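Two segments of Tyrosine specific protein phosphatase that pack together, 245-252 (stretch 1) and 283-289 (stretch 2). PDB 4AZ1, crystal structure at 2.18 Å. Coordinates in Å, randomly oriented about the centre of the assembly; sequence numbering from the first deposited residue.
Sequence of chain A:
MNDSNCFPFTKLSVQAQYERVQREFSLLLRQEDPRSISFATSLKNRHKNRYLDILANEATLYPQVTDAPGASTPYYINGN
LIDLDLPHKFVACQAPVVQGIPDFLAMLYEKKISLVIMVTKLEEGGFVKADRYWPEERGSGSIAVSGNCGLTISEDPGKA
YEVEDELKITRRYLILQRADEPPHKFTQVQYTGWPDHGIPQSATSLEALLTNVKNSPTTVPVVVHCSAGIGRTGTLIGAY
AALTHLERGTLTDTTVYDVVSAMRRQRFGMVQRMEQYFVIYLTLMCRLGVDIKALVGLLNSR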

ATOM      1  N   HIS A 245      -1.128   7.974 -36.158  1.00 42.79           N
ATOM      2  CA  HIS A 245      -1.598   8.787 -37.287  1.00 48.00           C
ATOM      3  C   HIS A 245      -0.638   8.709 -38.470  1.00 47.53           C
ATOM      4  O   HIS A 245      -1.065   8.605 -39.626  1.00 51.40           O
ATOM      5  CB  HIS A 245      -1.824  10.241 -36.856  1.00 41.21           C
ATOM      6  CG  HIS A 245      -3.076  10.428 -36.063  1.00 53.70           C
ATOM      7  ND1 HIS A 245      -4.327  10.449 -36.646  1.00 57.44           N
ATOM      8  CD2 HIS A 245      -3.279  10.554 -34.730  1.00 48.40           C
ATOM      9  CE1 HIS A 245      -5.242  10.600 -35.707  1.00 64.41           C
ATOM     10  NE2 HIS A 245      -4.632  10.672 -34.535  1.00 56.71           N
ATOM     11  N   LEU A 246       0.658   8.741 -38.169  1.00 48.64           N
ATOM     12  CA  LEU A 246       1.693   8.649 -39.194  1.00 50.65           C
ATOM     13  C   LEU A 246       1.559   7.327 -39.943  1.00 55.98           C
ATOM     14  O   LEU A 246       1.584   7.292 -41.175  1.00 57.35           O
ATOM     15  CB  LEU A 246       3.078   8.768 -38.539  1.00 41.05           C
ATOM     16  CG  LEU A 246       4.337   8.792 -39.419  1.00 51.98           C
ATOM     17  CD1 LEU A 246       5.457   9.555 -38.725  1.00 49.21           C
ATOM     18  CD2 LEU A 246       4.816   7.387 -39.767  1.00 55.30           C
ATOM     19  N   GLU A 247       1.417   6.244 -39.185  1.00 53.04           N
ATOM     20  CA  GLU A 247       1.328   4.896 -39.750  1.00 60.93           C
ATOM     21  C   GLU A 247       0.063   4.628 -40.576  1.00 54.13           C
ATOM     22  O   GLU A 247       0.065   3.750 -41.441  1.00 54.43           O
ATOM     23  CB  GLU A 247       1.457   3.851 -38.631  1.00 63.02           C
ATOM     24  CG  GLU A 247       2.883   3.641 -38.143  1.00 72.05           C
ATOM     25  CD  GLU A 247       2.963   2.740 -36.914  1.00 89.79           C
ATOM     26  OE1 GLU A 247       1.943   2.592 -36.200  1.00 91.68           O
ATOM     27  OE2 GLU A 247       4.052   2.175 -36.662  1.00 92.86           O
ATOM     28  N   ARG A 248      -1.015   5.361 -40.298  1.00 53.73           N
ATOM     29  CA  ARG A 248      -2.253   5.186 -41.055  1.00 57.57           C
ATOM     30  C   ARG A 248      -2.531   6.380 -41.981  1.00 72.34           C
ATOM     31  O   ARG A 248      -3.657   6.569 -42.463  1.00 71.60           O
ATOM     32  CB  ARG A 248      -3.450   4.838 -40.146  1.00 61.70           C
ATOM     33  CG  ARG A 248      -3.749   5.829 -39.048  1.00 62.57           C
ATOM     34  CD  ARG A 248      -4.959   5.440 -38.202  1.00 63.52           C
ATOM     35  NE  ARG A 248      -4.938   4.062 -37.704  1.00 69.09           N
ATOM     36  CZ  ARG A 248      -5.795   3.584 -36.801  1.00 67.74           C
ATOM     37  NH1 ARG A 248      -6.721   4.381 -36.286  1.00 68.48           N
ATOM     38  NH2 ARG A 248      -5.727   2.317 -36.399  1.00 69.94           N
ATOM     39  N   GLY A 249      -1.488   7.172 -42.232  1.00 62.81           N
ATOM     40  CA  GLY A 249      -1.533   8.183 -43.273  1.00 62.32           C
ATOM     41  C   GLY A 249      -2.387   9.389 -42.937  1.00 61.97           C
ATOM     42  O   GLY A 249      -2.806  10.125 -43.832  1.00 57.99           O
ATOM     43  N   THR A 250      -2.632   9.608 -41.648  1.00 49.73           N
ATOM     44  CA  THR A 250      -3.490  10.711 -41.227  1.00 53.11           C
ATOM     45  C   THR A 250      -2.763  11.791 -40.418  1.00 54.80           C
ATOM     46  O   THR A 250      -3.407  12.644 -39.798  1.00 58.55           O
ATOM     47  CB  THR A 250      -4.699  10.203 -40.439  1.00 53.23           C
ATOM     48  OG1 THR A 250      -4.266   9.191 -39.523  1.00 52.40           O
ATOM     49  CG2 THR A 250      -5.737   9.608 -41.386  1.00 53.96           C
ATOM     50  N   LEU A 251      -1.432  11.755 -40.425  1.00 50.01           N
ATOM     51  CA  LEU A 251      -0.639  12.844 -39.861  1.00 49.22           C
ATOM     52  C   LEU A 251      -0.955  14.149 -40.587  1.00 48.63           C
ATOM     53  O   LEU A 251      -0.959  14.200 -41.820  1.00 47.46           O
ATOM     54  CB  LEU A 251       0.849  12.539 -39.996  1.00 52.65           C
ATOM     55  CG  LEU A 251       1.856  13.424 -39.256  1.00 50.61           C
ATOM     56  CD1 LEU A 251       1.584  13.423 -37.749  1.00 42.20           C
ATOM     57  CD2 LEU A 251       3.276  12.949 -39.530  1.00 47.27           C
ATOM     58  N   THR A 252      -1.245  15.205 -39.833  1.00 39.92           N
ATOM     59  CA  THR A 252      -1.440  16.520 -40.442  1.00 45.41           C
ATOM     60  C   THR A 252      -0.548  17.522 -39.731  1.00 48.81           C
ATOM     61  O   THR A 252       0.118  17.183 -38.754  1.00 41.24           O
ATOM     62  CB  THR A 252      -2.895  17.011 -40.347  1.00 58.50           C
ATOM     63  OG1 THR A 252      -3.196  17.338 -38.985  1.00 51.37           O
ATOM     64  CG2 THR A 252      -3.889  15.947 -40.884  1.00 46.72           C
ATOM     65  N   THR A 283      10.098  12.627 -31.729  1.00 29.32           N
ATOM     66  CA  THR A 283       9.870  11.222 -32.069  1.00 40.05           C
ATOM     67  C   THR A 283       9.329  11.105 -33.497  1.00 45.17           C
ATOM     68  O   THR A 283       9.653  10.157 -34.210  1.00 40.08           O
ATOM     69  CB  THR A 283       8.929  10.491 -31.070  1.00 47.64           C
ATOM     70  OG1 THR A 283       7.569  10.882 -31.295  1.00 57.37           O
ATOM     71  CG2 THR A 283       9.307  10.812 -29.651  1.00 30.54           C
ATOM     72  N   LEU A 284       8.512  12.071 -33.917  1.00 39.36           N
ATOM     73  CA  LEU A 284       7.960  12.028 -35.271  1.00 39.75           C
ATOM     74  C   LEU A 284       9.095  12.204 -36.262  1.00 41.07           C
ATOM     75  O   LEU A 284       9.212  11.453 -37.237  1.00 41.92           O
ATOM     76  CB  LEU A 284       6.894  13.111 -35.483  1.00 38.49           C
ATOM     77  CG  LEU A 284       5.518  12.832 -34.863  1.00 48.98           C
ATOM     78  CD1 LEU A 284       4.631  14.055 -34.980  1.00 49.79           C
ATOM     79  CD2 LEU A 284       4.827  11.616 -35.518  1.00 45.41           C
ATOM     80  N   MET A 285       9.950  13.183 -35.990  1.00 39.58           N
ATOM     81  CA  MET A 285      11.099  13.437 -36.842  1.00 42.48           C
ATOM     82  C   MET A 285      12.013  12.215 -36.953  1.00 37.80           C
ATOM     83  O   MET A 285      12.382  11.824 -38.060  1.00 43.08           O
ATOM     84  CB  MET A 285      11.866  14.666 -36.349  1.00 38.41           C
ATOM     85  CG  MET A 285      11.055  15.955 -36.453  1.00 42.17           C
ATOM     86  SD  MET A 285      11.882  17.364 -35.667  1.00 40.08           S
ATOM     87  CE  MET A 285      13.159  17.712 -36.907  1.00 38.63           C
ATOM     88  N   CYS A 286      12.371  11.608 -35.821  1.00 36.52           N
ATOM     89  CA  CYS A 286      13.201  10.401 -35.852  1.00 42.93           C
ATOM     90  C   CYS A 286      12.568   9.280 -36.680  1.00 47.05           C
ATOM     91  O   CYS A 286      13.243   8.664 -37.505  1.00 51.97           O
ATOM     92  CB  CYS A 286      13.500   9.897 -34.440  1.00 44.24           C
ATOM     93  SG  CYS A 286      14.580  10.990 -33.508  1.00 54.49           S
ATOM     94  N   ARG A 287      11.274   9.032 -36.483  1.00 46.42           N
ATOM     95  CA  ARG A 287      10.586   8.005 -37.273  1.00 50.21           C
ATOM     96  C   ARG A 287      10.697   8.323 -38.755  1.00 52.18           C
ATOM     97  O   ARG A 287      10.858   7.421 -39.583  1.00 52.66           O
ATOM     98  CB  ARG A 287       9.114   7.887 -36.864  1.00 45.29           C
ATOM     99  CG  ARG A 287       8.309   6.879 -37.681  1.00 47.11           C
ATOM    100  CD  ARG A 287       8.791   5.430 -37.466  1.00 58.89           C
ATOM    101  NE  ARG A 287       8.490   4.933 -36.120  1.00 62.00           N
ATOM    102  CZ  ARG A 287       7.300   4.463 -35.747  1.00 52.64           C
ATOM    103  NH1 ARG A 287       6.295   4.427 -36.616  1.00 60.18           N
ATOM    104  NH2 ARG A 287       7.109   4.027 -34.510  1.00 51.94           N
ATOM    105  N   LEU A 288      10.642   9.612 -39.079  1.00 51.22           N
ATOM    106  CA  LEU A 288      10.731  10.071 -40.463  1.00 52.45           C
ATOM    107  C   LEU A 288      12.169  10.111 -40.966  1.00 52.68           C
ATOM    108  O   LEU A 288      12.409  10.340 -42.145  1.00 55.09           O
ATOM    109  CB  LEU A 288      10.087  11.454 -40.598  1.00 50.10           C
ATOM    110  CG  LEU A 288       8.564  11.420 -40.466  1.00 50.87           C
ATOM    111  CD1 LEU A 288       7.959  12.819 -40.455  1.00 46.76           C
ATOM    112  CD2 LEU A 288       7.973  10.585 -41.593  1.00 47.91           C
ATOM    113  N   GLY A 289      13.133   9.891 -40.077  1.00 55.21           N
ATOM    114  CA  GLY A 289      14.528   9.915 -40.490  1.00 58.65           C
ATOM    115  C   GLY A 289      15.079  11.319 -40.640  1.00 54.94           C
ATOM    116  O   GLY A 289      16.082  11.537 -41.330  1.00 55.72           O
TER

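Two helix ends meet here, and the contact is small: 283 Å² buried, counting both sides. Stretch 1 carries the last turn of one helix through Glu247 and then unwinds; stretch 2 is the final part of another helix. The backbones come nearest at Leu246 and Leu284, whose CA atoms lie 8.1 Å apart, a spacing that side chains fill and that is too wide for a backbone hydrogen bond between these two residues.

Leu246 covers the most surface and sets the pattern. Its CA-to-CB bond points toward stretch 2, and with chi1 at t the methyl Leu246 CD1 reaches three residues there: Leu284 CD2 at 3.9 Å, Arg287 CG at 4.0 Å and Leu288 CD2 at 4.0 Å. Positions 284, 287 and 288 follow the i, i+3, i+4 spacing that brings residues to one side of a helix, so a single methyl can touch all three. Met285, by contrast, points away and takes no part.

Arg287 comes next, and it works in two chemistries. Its aliphatic CG packs against Leu246, while its guanidinium reaches Glu247. Arg287 NH1 donates a hydrogen bond to Glu247 OE2 at 3.2 Å, part of a salt bridge; the N-H...acceptor angle of 139° is well short of straight, and the carboxylate oxygen lies oblique to the guanidinium. The CA-to-CB bond of Glu247 runs sideways to stretch 2, but the end of the side chain comes nearer and meets the arginine. NE and NH2 of Arg287 are hydrogen-bonded elsewhere in the structure.

Leu284 is the third large contributor. Buried and pointing toward stretch 1, it sets CD2 against Leu246, and Leu284 CD1 lies 4.2 Å from Leu251 CD1. Leu251 is reached through the turn that follows the first helix. Gly249, at positive phi, which favours glycine, helps reverse the chain, and the carbonyl of His245 gathers it in: Thr250 N bonds to His245 O at 2.7 Å, and Leu251 N bonds weakly to the same His245 O at 3.3 Å. Leu251 returns with its side chain toward stretch 2.

In stretch 2, Gly289 is the first residue to leave helical phi/psi, with positive phi in a Schellman motif, and Gly289 N bonds to Cys286 O at 2.9 Å. At its backbone angles a CB would jam against the carbonyl O of Leu288, which by itself calls for glycine.

The rule to read here is compact: leucines and the aliphatic part of Arg287 fill the gap, and the charged end of the same arginine adds a salt bridge to Glu247.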